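Importin subunit beta-1 (Saccharomyces cerevisiae, PDB 5OWU) carries cargo into the nucleus by associating with importin alpha, which itself recognises the classical nuclear localization signal in the cargo. Local coordinates at residues A266-A269 and L270-T274; T476-N479 and L480-L484; T639-P642 and Y643-A647; S711-G714 and A715-P719; F782-Q785 and V786-P790. All blocks are in the same frame, centred on the assembly; numbering follows the deposited sequence.

Contact 1. Residues A266-A269 and L270-T274; sequences ALYA and LTIAT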
loop_
_atom_site.group_PDB
_atom_site.type_symbol
_atom_site.label_atom_id
_atom_site.label_comp_id
_atom_site.label_asym_id
_atom_site.label_seq_id
_atom_site.Cartn_x
_atom_site.Cartn_y
_atom_site.Cartn_z
ATOM N N ALA A 266 -14.611 28.178 12.821
ATOM C CA ALA A 266 -15.767 27.288 12.903
ATOM C C ALA A 266 -15.446 25.812 13.098
ATOM O O ALA A 266 -16.026 25.165 13.972
ATOM C CB ALA A 266 -16.621 27.435 11.642
ATOM N N LEU A 267 -14.551 25.254 12.282
ATOM C CA LEU A 267 -14.455 23.798 12.215
ATOM C C LEU A 267 -13.943 23.195 13.518
ATOM O O LEU A 267 -14.341 22.086 13.896
ATOM C CB LEU A 267 -13.564 23.399 11.043
ATOM C CG LEU A 267 -14.217 23.381 9.652
ATOM C CD1 LEU A 267 -13.233 22.977 8.554
ATOM C CD2 LEU A 267 -15.414 22.451 9.623
ATOM N N TYR A 268 -13.057 23.896 14.219
ATOM C CA TYR A 268 -12.591 23.414 15.515
ATOM C C TYR A 268 -13.767 23.173 16.461
ATOM O O TYR A 268 -13.972 22.059 16.970
ATOM C CB TYR A 268 -11.594 24.429 16.083
ATOM C CG TYR A 268 -11.419 24.395 17.576
ATOM C CD1 TYR A 268 -12.258 25.132 18.404
ATOM C CD2 TYR A 268 -10.400 23.650 18.165
ATOM C CE1 TYR A 268 -12.104 25.122 19.761
ATOM C CE2 TYR A 268 -10.243 23.635 19.534
ATOM C CZ TYR A 268 -11.101 24.375 20.322
ATOM O OH TYR A 268 -10.960 24.381 21.687
ATOM N N ALA A 269 -14.572 24.215 16.675
ATOM C CA ALA A 269 -15.724 24.105 17.563
ATOM C C ALA A 269 -16.718 23.064 17.056
ATOM O O ALA A 269 -17.179 22.209 17.821
ATOM C CB ALA A 269 -16.394 25.473 17.701
ATOM N N LEU A 270 -17.048 23.111 15.761
ATOM C CA LEU A 270 -18.061 22.209 15.210
ATOM C C LEU A 270 -17.660 20.744 15.380
ATOM O O LEU A 270 -18.434 19.924 15.901
ATOM C CB LEU A 270 -18.292 22.523 13.729
ATOM C CG LEU A 270 -18.884 23.891 13.355
ATOM C CD1 LEU A 270 -18.971 24.023 11.848
ATOM C CD2 LEU A 270 -20.253 24.093 13.979
ATOM N N THR A 271 -16.452 20.391 14.936
ATOM C CA THR A 271 -16.051 18.988 14.964
ATOM C C THR A 271 -15.873 18.502 16.393
ATOM O O THR A 271 -16.231 17.360 16.717
ATOM C CB THR A 271 -14.770 18.781 14.151
ATOM O OG1 THR A 271 -13.676 19.485 14.749
ATOM C CG2 THR A 271 -14.968 19.259 12.719
ATOM N N ILE A 272 -15.343 19.360 17.272
ATOM C CA ILE A 272 -15.231 18.971 18.673
ATOM C C ILE A 272 -16.611 18.712 19.259
ATOM O O ILE A 272 -16.808 17.768 20.033
ATOM C CB ILE A 272 -14.467 20.040 19.474
ATOM C CG1 ILE A 272 -12.987 19.993 19.083
ATOM C CG2 ILE A 272 -14.643 19.814 20.976
ATOM C CD1 ILE A 272 -12.115 21.008 19.790
ATOM N N ALA A 273 -17.584 19.549 18.903
ATOM C CA ALA A 273 -18.932 19.385 19.425
ATOM C C ALA A 273 -19.521 18.051 18.992
ATOM O O ALA A 273 -20.025 17.283 19.821
ATOM C CB ALA A 273 -19.815 20.539 18.958
ATOM N N THR A 274 -19.453 17.748 17.692
ATOM C CA THR A 274 -20.079 16.521 17.209
ATOM C C THR A 274 -19.299 15.259 17.573
ATOM O O THR A 274 -19.854 14.161 17.458
ATOM C CB THR A 274 -20.281 16.593 15.695
ATOM O OG1 THR A 274 -19.107 17.122 15.071
ATOM C CG2 THR A 274 -21.479 17.479 15.372
#
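L270, the first residue after A269, donates its backbone N to A266 O at 2.9 Å. Its CG is turned anti to its carbonyl carbon (chi1 -65°) and therefore leans back over the preceding turn: L270 CG lies 3.2 Å from A266 O, and CD1 comes to 4.1 Å from A266 CB. One residue on, T271 grips L267 O twice. Its backbone N and its OG1 approach that oxygen from opposite faces of the carbonyl plane, OG1 donating at 2.8 Å, and the chi1 of 65° that sets OG1 between the backbone N and carbonyl carbon of T271 makes the second bond possible. The buried hydroxyl thus donates to L267 O and also pairs with W290 NE1 in a hydrogen bond. I272 bonds through N to Y268 O, while its extended CG1-CD1 arm reaches across to the tyrosine. CD1 sits over one face of the Y268 ring in a CH-pi contact, 3.6 Å from the centroid and displaced to the rim, with Y268 CE2 only 3.2 Å away, a tight fit. A273 adds the next backbone bond, to A269 O. This is the last stretch of helix 260-274 in HEAT 7. Its L267 and T271 side faces F289 of helix 280-306, and L267 also meets helices 219-233 and 238-255. Y268 and I272 lean on helix 317-332, while A266, Y268, A269 and L270 pack against a chain of another protein.

Contact 2. Residues T476-N479 and L480-L484; sequences TIIN and LVEQL
I478 and E482 touch one turn apart near the C-terminal end of helix 467-484, the closing helix of HEAT 11. Their side chains lie alongside each other and point the same way, so that the E482 carboxylate rests beside a methyl group: OE2 is 3.6 Å from I478 CG2. Beneath this pair, E482 N bonds to I478 O at 2.9 Å. The reach of the glutamate follows from its torsions, CG standing anti to the carbonyl carbon (chi1 -79°) and the chain running on straight (chi2 178°), which also leaves E482 CG 3.4 Å from I478 O. With E482 cut back to an alanine, the CG2 methyl of I478 is likely to lose the chain lying alongside it, and Y530 a neighbour. One residue further on, Q483 N bonds to N479 O, and the bent Q483 chain brings its CG to 3.3 Å from the same oxygen. The buried N479 amide looks elsewhere, its ND2 bonding G436 O. On the apolar side I477 CG2 and V481 CG2 meet loosely at 4.4 Å, while L480 CG lies 3.6 Å from T476 O. T476, N479, L480 and Q483 face helix 425-442, to which T476 OG1 is hydrogen-bonded at A432 O; T476, I477 and L480 also meet helix 452-463, and I478, V481 and E482 turn to helix 516-530.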
loop_
_atom_site.group_PDB
_atom_site.type_symbol
_atom_site.label_atom_id
_atom_site.label_comp_id
_atom_site.label_asym_id
_atom_site.label_seq_id
_atom_site.Cartn_x
_atom_site.Cartn_y
_atom_site.Cartn_z
ATOM N N THR A 476 3.243 -9.919 21.200
ATOM C CA THR A 476 3.975 -9.262 22.274
ATOM C C THR A 476 5.334 -9.908 22.489
ATOM O O THR A 476 6.330 -9.213 22.720
ATOM C CB THR A 476 3.136 -9.304 23.552
ATOM O OG1 THR A 476 2.012 -8.427 23.394
ATOM C CG2 THR A 476 3.943 -8.900 24.792
ATOM N N ILE A 477 5.398 -11.238 22.414
ATOM C CA ILE A 477 6.679 -11.924 22.558
ATOM C C ILE A 477 7.618 -11.528 21.427
ATOM O O ILE A 477 8.805 -11.249 21.650
ATOM C CB ILE A 477 6.462 -13.447 22.624
ATOM C CG1 ILE A 477 5.810 -13.818 23.960
ATOM C CG2 ILE A 477 7.775 -14.192 22.450
ATOM C CD1 ILE A 477 5.270 -15.227 24.018
ATOM N N ILE A 478 7.100 -11.476 20.199
ATOM C CA ILE A 478 7.915 -10.997 19.087
ATOM C C ILE A 478 8.503 -9.628 19.424
ATOM O O ILE A 478 9.714 -9.408 19.306
ATOM C CB ILE A 478 7.087 -10.967 17.790
ATOM C CG1 ILE A 478 6.835 -12.399 17.314
ATOM C CG2 ILE A 478 7.805 -10.168 16.692
ATOM C CD1 ILE A 478 5.783 -12.508 16.213
ATOM N N ASN A 479 7.659 -8.696 19.881
ATOM C CA ASN A 479 8.155 -7.357 20.219
ATOM C C ASN A 479 9.239 -7.411 21.291
ATOM O O ASN A 479 10.268 -6.728 21.186
ATOM C CB ASN A 479 7.007 -6.473 20.689
ATOM C CG ASN A 479 6.043 -6.150 19.586
ATOM O OD1 ASN A 479 6.306 -6.441 18.426
ATOM N ND2 ASN A 479 4.921 -5.526 19.936
ATOM N N LEU A 480 9.012 -8.194 22.348
ATOM C CA LEU A 480 10.000 -8.296 23.416
ATOM C C LEU A 480 11.342 -8.753 22.879
ATOM O O LEU A 480 12.383 -8.156 23.185
ATOM C CB LEU A 480 9.520 -9.262 24.496
ATOM C CG LEU A 480 8.550 -8.723 25.535
ATOM C CD1 LEU A 480 8.039 -9.876 26.387
ATOM C CD2 LEU A 480 9.217 -7.665 26.401
ATOM N N VAL A 481 11.343 -9.832 22.092
ATOM C CA VAL A 481 12.598 -10.374 21.586
ATOM C C VAL A 481 13.272 -9.371 20.658
ATOM O O VAL A 481 14.480 -9.124 20.755
ATOM C CB VAL A 481 12.349 -11.723 20.886
ATOM C CG1 VAL A 481 13.611 -12.225 20.183
ATOM C CG2 VAL A 481 11.859 -12.741 21.895
ATOM N N GLU A 482 12.499 -8.773 19.748
ATOM C CA GLU A 482 13.072 -7.830 18.791
ATOM C C GLU A 482 13.716 -6.642 19.495
ATOM O O GLU A 482 14.807 -6.196 19.114
ATOM C CB GLU A 482 11.991 -7.349 17.819
ATOM C CG GLU A 482 11.669 -8.322 16.701
ATOM C CD GLU A 482 10.559 -7.823 15.794
ATOM O OE1 GLU A 482 9.901 -6.820 16.143
ATOM O OE2 GLU A 482 10.339 -8.440 14.734
ATOM N N GLN A 483 13.065 -6.117 20.530
ATOM C CA GLN A 483 13.558 -4.905 21.166
ATOM C C GLN A 483 14.621 -5.175 22.220
ATOM O O GLN A 483 15.421 -4.281 22.505
ATOM C CB GLN A 483 12.388 -4.135 21.788
ATOM C CG GLN A 483 11.382 -3.654 20.763
ATOM C CD GLN A 483 11.984 -2.637 19.813
ATOM O OE1 GLN A 483 11.921 -2.789 18.594
ATOM N NE2 GLN A 483 12.576 -1.595 20.375
ATOM N N LEU A 484 14.669 -6.374 22.797
ATOM C CA LEU A 484 15.635 -6.644 23.854
ATOM C C LEU A 484 16.856 -7.421 23.383
ATOM O O LEU A 484 17.886 -7.388 24.065
ATOM C CB LEU A 484 14.961 -7.407 24.999
ATOM C CG LEU A 484 13.866 -6.625 25.728
ATOM C CD1 LEU A 484 13.157 -7.498 26.738
ATOM C CD2 LEU A 484 14.458 -5.404 26.420
#

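Contact 3. Residues T639-P642 and Y643-A647; sequences TFSP and YLLKA
F640 and L644 make the close-packed half of this stretch of helix 637-649, part of HEAT 15. The two side chains pass at a slant, and L644 CB lies over a face of the F640 ring, 4.2 Å from its centroid and 25° off the normal. The ring reaches this place because CG is anti to the backbone N of F640 (chi1 -177°), swinging it forward along the helix; Y643 CB stands 4.2 Å from CD1 on the same ring. F662 meets F640 edge-to-face and F619 adds a third ring, so the phenylalanine is buried among aromatic neighbours. Below the pair, L644 N bonds to F640 O at 2.9 Å. Y643 runs back along the helix instead, its CD2 3.5 Å from T639 O, and its hydroxyl is hydrogen-bonded to E607 of helix 595-607. The other half is looser and more exposed. P642 has no N-H to give to the turn before, and the helix kinks there, but its carbonyl still works: K646 N bonds to P642 O at 3.0 Å. The lysine chain then leads away from P642 and is bent at chi3. S641 O is bonded by L645 N, and the two side chains above that bond barely meet, S641 OG and L645 CD1 standing 4.0 Å apart.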
loop_
_atom_site.group_PDB
_atom_site.type_symbol
_atom_site.label_atom_id
_atom_site.label_comp_id
_atom_site.label_asym_id
_atom_site.label_seq_id
_atom_site.Cartn_x
_atom_site.Cartn_y
_atom_site.Cartn_z
ATOM N N THR A 639 16.260 -35.429 -9.338
ATOM C CA THR A 639 14.851 -35.567 -8.984
ATOM C C THR A 639 14.145 -34.217 -8.903
ATOM O O THR A 639 12.952 -34.127 -9.211
ATOM C CB THR A 639 14.714 -36.297 -7.651
ATOM O OG1 THR A 639 15.306 -37.597 -7.757
ATOM C CG2 THR A 639 13.242 -36.446 -7.254
ATOM N N PHE A 640 14.846 -33.164 -8.480
ATOM C CA PHE A 640 14.187 -31.874 -8.296
ATOM C C PHE A 640 13.985 -31.136 -9.615
ATOM O O PHE A 640 13.052 -30.337 -9.735
ATOM C CB PHE A 640 14.998 -31.013 -7.327
ATOM C CG PHE A 640 14.363 -29.697 -7.013
ATOM C CD1 PHE A 640 13.074 -29.636 -6.518
ATOM C CD2 PHE A 640 15.056 -28.519 -7.203
ATOM C CE1 PHE A 640 12.489 -28.418 -6.229
ATOM C CE2 PHE A 640 14.477 -27.306 -6.913
ATOM C CZ PHE A 640 13.198 -27.251 -6.429
ATOM N N SER A 641 14.822 -31.406 -10.614
ATOM C CA SER A 641 14.798 -30.640 -11.860
ATOM C C SER A 641 13.422 -30.569 -12.508
ATOM O O SER A 641 13.010 -29.466 -12.904
ATOM C CB SER A 641 15.822 -31.236 -12.837
ATOM O OG SER A 641 15.700 -30.634 -14.114
ATOM N N PRO A 642 12.676 -31.666 -12.659
ATOM C CA PRO A 642 11.346 -31.541 -13.283
ATOM C C PRO A 642 10.440 -30.573 -12.544
ATOM O O PRO A 642 9.803 -29.710 -13.172
ATOM C CB PRO A 642 10.811 -32.985 -13.252
ATOM C CG PRO A 642 12.022 -33.843 -13.120
ATOM C CD PRO A 642 12.991 -33.058 -12.302
ATOM N N TYR A 643 10.379 -30.683 -11.214
ATOM C CA TYR A 643 9.582 -29.750 -10.426
ATOM C C TYR A 643 10.053 -28.323 -10.643
ATOM O O TYR A 643 9.246 -27.418 -10.879
ATOM C CB TYR A 643 9.665 -30.101 -8.943
ATOM C CG TYR A 643 9.151 -31.474 -8.597
ATOM C CD1 TYR A 643 7.793 -31.749 -8.606
ATOM C CD2 TYR A 643 10.024 -32.484 -8.236
ATOM C CE1 TYR A 643 7.324 -33.000 -8.283
ATOM C CE2 TYR A 643 9.566 -33.734 -7.914
ATOM C CZ TYR A 643 8.219 -33.985 -7.937
ATOM O OH TYR A 643 7.766 -35.234 -7.609
ATOM N N LEU A 644 11.366 -28.100 -10.561
ATOM C CA LEU A 644 11.902 -26.753 -10.729
ATOM C C LEU A 644 11.493 -26.155 -12.070
ATOM O O LEU A 644 10.992 -25.029 -12.131
ATOM C CB LEU A 644 13.422 -26.776 -10.594
ATOM C CG LEU A 644 14.134 -25.454 -10.883
ATOM C CD1 LEU A 644 13.662 -24.368 -9.928
ATOM C CD2 LEU A 644 15.636 -25.661 -10.800
ATOM N N LEU A 645 11.716 -26.890 -13.162
ATOM C CA LEU A 645 11.378 -26.372 -14.486
ATOM C C LEU A 645 9.882 -26.089 -14.607
ATOM O O LEU A 645 9.473 -25.030 -15.109
ATOM C CB LEU A 645 11.833 -27.362 -15.563
ATOM C CG LEU A 645 13.234 -27.142 -16.147
ATOM C CD1 LEU A 645 14.293 -27.001 -15.059
ATOM C CD2 LEU A 645 13.592 -28.288 -17.094
ATOM N N LYS A 646 9.043 -27.025 -14.150
ATOM C CA LYS A 646 7.601 -26.791 -14.203
ATOM C C LYS A 646 7.217 -25.538 -13.423
ATOM O O LYS A 646 6.414 -24.722 -13.894
ATOM C CB LYS A 646 6.847 -28.010 -13.669
ATOM C CG LYS A 646 5.327 -27.846 -13.678
ATOM C CD LYS A 646 4.594 -29.155 -13.397
ATOM C CE LYS A 646 4.764 -30.153 -14.538
ATOM N NZ LYS A 646 3.780 -31.272 -14.476
ATOM N N ALA A 647 7.781 -25.364 -12.230
ATOM C CA ALA A 647 7.477 -24.182 -11.432
ATOM C C ALA A 647 7.946 -22.912 -12.128
ATOM O O ALA A 647 7.221 -21.912 -12.170
ATOM C CB ALA A 647 8.125 -24.308 -10.054
#

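Contact 4. Residues S711-G714 and A715-P719; sequences SNIG and ADFIP
I713 reaches forward over the turn that closes helix 698-713 and lays its tip against F717. Its CG1 occupies the slot between its own backbone N and carbonyl carbon (chi1 72°), a rotamer seldom taken in mid-helix, and with chi2 extended the CD1 methyl is carried to 3.8 Å from F717 CD1. The methyl meets the phenylalanine ring at its edge, in the ring plane. In F717 a chi1 of -163° points the ring opposite its own backbone N and so leads it away from the turn; its CB, set by the backbone, lies 3.1 Å from G714 O. D716 packs differently: CB lies 3.9 Å from I713 CB, and the carboxylate points on to R675, whose NE forms a salt bridge with OD2. Shortened to an alanine, I713 would probably no longer reach the edge of the F717 ring, and a gap is likely to open beneath the turn. The backbone changes direction at G714, where the helix ends with a phi of 56°, a positive value that by itself favours glycine. Two short bonds, each spanning three residues, then take over: D716 N to I713 O at 3.0 Å and F717 N to G714 O at 2.9 Å, the second approaching from above the carbonyl plane. Residues 715-717 thus form a 3-10 turn joining HEAT 16 to HEAT 17. I713 and F717 both pack on helix 675-689, through S678 and M682 respectively, while A715 and I718 touch K768 in a loop, and helix 718-732 continues the chain.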
loop_
_atom_site.group_PDB
_atom_site.type_symbol
_atom_site.label_atom_id
_atom_site.label_comp_id
_atom_site.label_asym_id
_atom_site.label_seq_id
_atom_site.Cartn_x
_atom_site.Cartn_y
_atom_site.Cartn_z
ATOM N N SER A 711 27.307 -12.756 -10.882
ATOM C CA SER A 711 28.260 -12.601 -9.797
ATOM C C SER A 711 29.045 -13.882 -9.602
ATOM O O SER A 711 30.227 -13.850 -9.240
ATOM C CB SER A 711 27.554 -12.223 -8.496
ATOM O OG SER A 711 28.525 -12.022 -7.492
ATOM N N ASN A 712 28.405 -15.024 -9.821
ATOM C CA ASN A 712 29.064 -16.280 -9.519
ATOM C C ASN A 712 29.810 -16.882 -10.711
ATOM O O ASN A 712 30.825 -17.555 -10.505
ATOM C CB ASN A 712 28.037 -17.255 -8.950
ATOM C CG ASN A 712 27.585 -16.850 -7.532
ATOM O OD1 ASN A 712 28.326 -17.026 -6.568
ATOM N ND2 ASN A 712 26.380 -16.290 -7.415
ATOM N N ILE A 713 29.369 -16.640 -11.954
ATOM C CA ILE A 713 30.052 -17.240 -13.112
ATOM C C ILE A 713 31.058 -16.292 -13.756
ATOM O O ILE A 713 31.774 -16.696 -14.689
ATOM C CB ILE A 713 29.045 -17.756 -14.172
ATOM C CG1 ILE A 713 28.357 -16.608 -14.932
ATOM C CG2 ILE A 713 28.007 -18.664 -13.516
ATOM C CD1 ILE A 713 27.518 -17.097 -16.137
ATOM N N GLY A 714 31.129 -15.050 -13.293
ATOM C CA GLY A 714 32.180 -14.149 -13.728
ATOM C C GLY A 714 32.215 -13.983 -15.235
ATOM O O GLY A 714 31.199 -13.705 -15.884
ATOM N N ALA A 715 33.413 -14.164 -15.800
ATOM C CA ALA A 715 33.633 -13.964 -17.230
ATOM C C ALA A 715 32.766 -14.874 -18.093
ATOM O O ALA A 715 32.464 -14.513 -19.238
ATOM C CB ALA A 715 35.109 -14.183 -17.559
ATOM N N ASP A 716 32.341 -16.037 -17.573
ATOM C CA ASP A 716 31.441 -16.894 -18.340
ATOM C C ASP A 716 30.162 -16.162 -18.742
ATOM O O ASP A 716 29.444 -16.620 -19.643
ATOM C CB ASP A 716 31.086 -18.135 -17.522
ATOM C CG ASP A 716 32.204 -19.168 -17.481
ATOM O OD1 ASP A 716 33.307 -18.909 -18.003
ATOM O OD2 ASP A 716 31.966 -20.251 -16.913
ATOM N N PHE A 717 29.857 -15.044 -18.081
ATOM C CA PHE A 717 28.645 -14.280 -18.344
ATOM C C PHE A 717 28.745 -13.420 -19.596
ATOM O O PHE A 717 27.716 -12.967 -20.103
ATOM C CB PHE A 717 28.349 -13.382 -17.143
ATOM C CG PHE A 717 26.935 -12.851 -17.102
ATOM C CD1 PHE A 717 25.886 -13.675 -16.724
ATOM C CD2 PHE A 717 26.664 -11.525 -17.412
ATOM C CE1 PHE A 717 24.587 -13.187 -16.665
ATOM C CE2 PHE A 717 25.370 -11.034 -17.357
ATOM C CZ PHE A 717 24.331 -11.870 -16.984
ATOM N N ILE A 718 29.953 -13.188 -20.110
ATOM C CA ILE A 718 30.127 -12.179 -21.159
ATOM C C ILE A 718 29.255 -12.454 -22.378
ATOM O O ILE A 718 28.692 -11.499 -22.934
ATOM C CB ILE A 718 31.615 -12.023 -21.494
ATOM C CG1 ILE A 718 32.325 -11.349 -20.310
ATOM C CG2 ILE A 718 31.806 -11.220 -22.780
ATOM C CD1 ILE A 718 33.845 -11.422 -20.350
ATOM N N PRO A 719 29.085 -13.688 -22.851
ATOM C CA PRO A 719 28.235 -13.885 -24.037
ATOM C C PRO A 719 26.778 -13.492 -23.830
ATOM O O PRO A 719 26.103 -13.173 -24.812
ATOM C CB PRO A 719 28.380 -15.386 -24.329
ATOM C CG PRO A 719 29.715 -15.734 -23.764
ATOM C CD PRO A 719 29.834 -14.908 -22.517
#

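Contact 5. Residues F782-Q785 and V786-P790; sequences FIAQ and VAEDP
F782 and V786 supply the apolar part of this C-terminal stretch of helix 776-788, in HEAT 18. Their side chains cross at an angle, V786 CG2 coming to 3.6 Å from F782 CE2. Although the CB of the phenylalanine points away, its chi1 of 174° swings the end of the ring back to the valine. V786 CB also crowds I783 O at 3.2 Å. Among the backbone bonds, V786 N to F782 O measures 3.0 Å and A787 N to I783 O runs at 2.9 Å; after them the helix begins to unravel. E788 N is shared, making a weak bond to A784 O and another to Q785 O at 3.3 Å, this one from well above the carbonyl plane. D789 N reaches Q785 O from the same face, also at 3.3 Å, so one oxygen takes two long bonds where the helix ends. The E788 side chain lies back along this turn, its CG 3.7 Å from A784 O. Two polar ends find partners beyond the two segments: D789 leaves helical geometry and becomes the N-cap of the next short helix, its OD1 accepting from Q791 N, while Q785 NE2 is hydrogen-bonded to Q732 O. Around the helix, F782, Q785 and D789 lean on helix 741-764, and I783 and V786 on helix 796-812. Helix 825-836 covers a further side, with W826 against I783 and A784, and Y830 against V786 and A787.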
loop_
_atom_site.group_PDB
_atom_site.type_symbol
_atom_site.label_atom_id
_atom_site.label_comp_id
_atom_site.label_asym_id
_atom_site.label_seq_id
_atom_site.Cartn_x
_atom_site.Cartn_y
_atom_site.Cartn_z
ATOM N N PHE A 782 21.109 4.947 -14.747
ATOM C CA PHE A 782 20.331 4.326 -13.677
ATOM C C PHE A 782 20.659 4.957 -12.325
ATOM O O PHE A 782 19.761 5.286 -11.540
ATOM C CB PHE A 782 20.576 2.823 -13.624
ATOM C CG PHE A 782 19.913 2.171 -12.455
ATOM C CD1 PHE A 782 18.559 1.878 -12.488
ATOM C CD2 PHE A 782 20.630 1.897 -11.304
ATOM C CE1 PHE A 782 17.939 1.300 -11.401
ATOM C CE2 PHE A 782 20.016 1.316 -10.215
ATOM C CZ PHE A 782 18.668 1.018 -10.264
ATOM N N ILE A 783 21.950 5.114 -12.028
ATOM C CA ILE A 783 22.345 5.652 -10.730
ATOM C C ILE A 783 21.745 7.038 -10.535
ATOM O O ILE A 783 21.267 7.377 -9.445
ATOM C CB ILE A 783 23.880 5.657 -10.597
ATOM C CG1 ILE A 783 24.413 4.216 -10.674
ATOM C CG2 ILE A 783 24.297 6.311 -9.285
ATOM C CD1 ILE A 783 25.928 4.076 -10.570
ATOM N N ALA A 784 21.734 7.851 -11.593
ATOM C CA ALA A 784 21.078 9.150 -11.521
ATOM C C ALA A 784 19.613 8.991 -11.140
ATOM O O ALA A 784 19.091 9.750 -10.311
ATOM C CB ALA A 784 21.215 9.885 -12.856
ATOM N N GLN A 785 18.932 8.001 -11.725
ATOM C CA GLN A 785 17.563 7.734 -11.293
ATOM C C GLN A 785 17.508 7.467 -9.795
ATOM O O GLN A 785 16.583 7.925 -9.110
ATOM C CB GLN A 785 16.967 6.557 -12.059
ATOM C CG GLN A 785 16.879 6.769 -13.551
ATOM C CD GLN A 785 16.086 5.679 -14.224
ATOM O OE1 GLN A 785 14.972 5.365 -13.810
ATOM N NE2 GLN A 785 16.661 5.084 -15.258
ATOM N N VAL A 786 18.487 6.731 -9.261
ATOM C CA VAL A 786 18.508 6.474 -7.821
ATOM C C VAL A 786 18.630 7.786 -7.058
ATOM O O VAL A 786 17.912 8.030 -6.081
ATOM C CB VAL A 786 19.648 5.505 -7.455
ATOM C CG1 VAL A 786 19.847 5.435 -5.926
ATOM C CG2 VAL A 786 19.365 4.121 -8.003
ATOM N N ALA A 787 19.546 8.650 -7.495
ATOM C CA ALA A 787 19.800 9.896 -6.786
ATOM C C ALA A 787 18.626 10.861 -6.865
ATOM O O ALA A 787 18.536 11.767 -6.030
ATOM C CB ALA A 787 21.061 10.565 -7.340
ATOM N N GLU A 788 17.726 10.691 -7.837
ATOM C CA GLU A 788 16.605 11.615 -7.993
ATOM C C GLU A 788 15.376 11.229 -7.172
ATOM O O GLU A 788 14.685 12.112 -6.657
ATOM C CB GLU A 788 16.203 11.713 -9.466
ATOM C CG GLU A 788 16.963 12.769 -10.242
ATOM C CD GLU A 788 16.693 12.698 -11.733
ATOM O OE1 GLU A 788 15.824 13.455 -12.218
ATOM O OE2 GLU A 788 17.338 11.876 -12.419
ATOM N N ASP A 789 15.071 9.935 -7.048
ATOM C CA ASP A 789 13.812 9.514 -6.442
ATOM C C ASP A 789 14.045 9.119 -4.993
ATOM O O ASP A 789 14.811 8.175 -4.743
ATOM C CB ASP A 789 13.206 8.346 -7.212
ATOM C CG ASP A 789 11.826 7.953 -6.693
ATOM O OD1 ASP A 789 11.548 8.151 -5.489
ATOM O OD2 ASP A 789 11.013 7.446 -7.495
ATOM N N PRO A 790 13.404 9.781 -4.017
ATOM C CA PRO A 790 13.613 9.399 -2.607
ATOM C C PRO A 790 13.218 7.968 -2.290
ATOM O O PRO A 790 13.807 7.355 -1.390
ATOM C CB PRO A 790 12.732 10.399 -1.842
ATOM C CG PRO A 790 12.521 11.529 -2.779
ATOM C CD PRO A 790 12.497 10.935 -4.141
#

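The five contacts follow one another along the chain, each local to a helix or a helix end, and none touches another. Contact 1, in HEAT 7, is the remote one: its centre is about 64 Å from that of contact 3 and about 67 Å from that of contact 4, both across the chain's centre. Contacts 3 and 4 share a side, centres about 24 Å apart, and contact 4 is about 27 Å from contact 5, centre to centre. Contact 2 approaches contact 5 to about 22 Å between nearest atoms. Contact 1 packs against a chain of another protein; contact 4 joins two successive HEAT repeats.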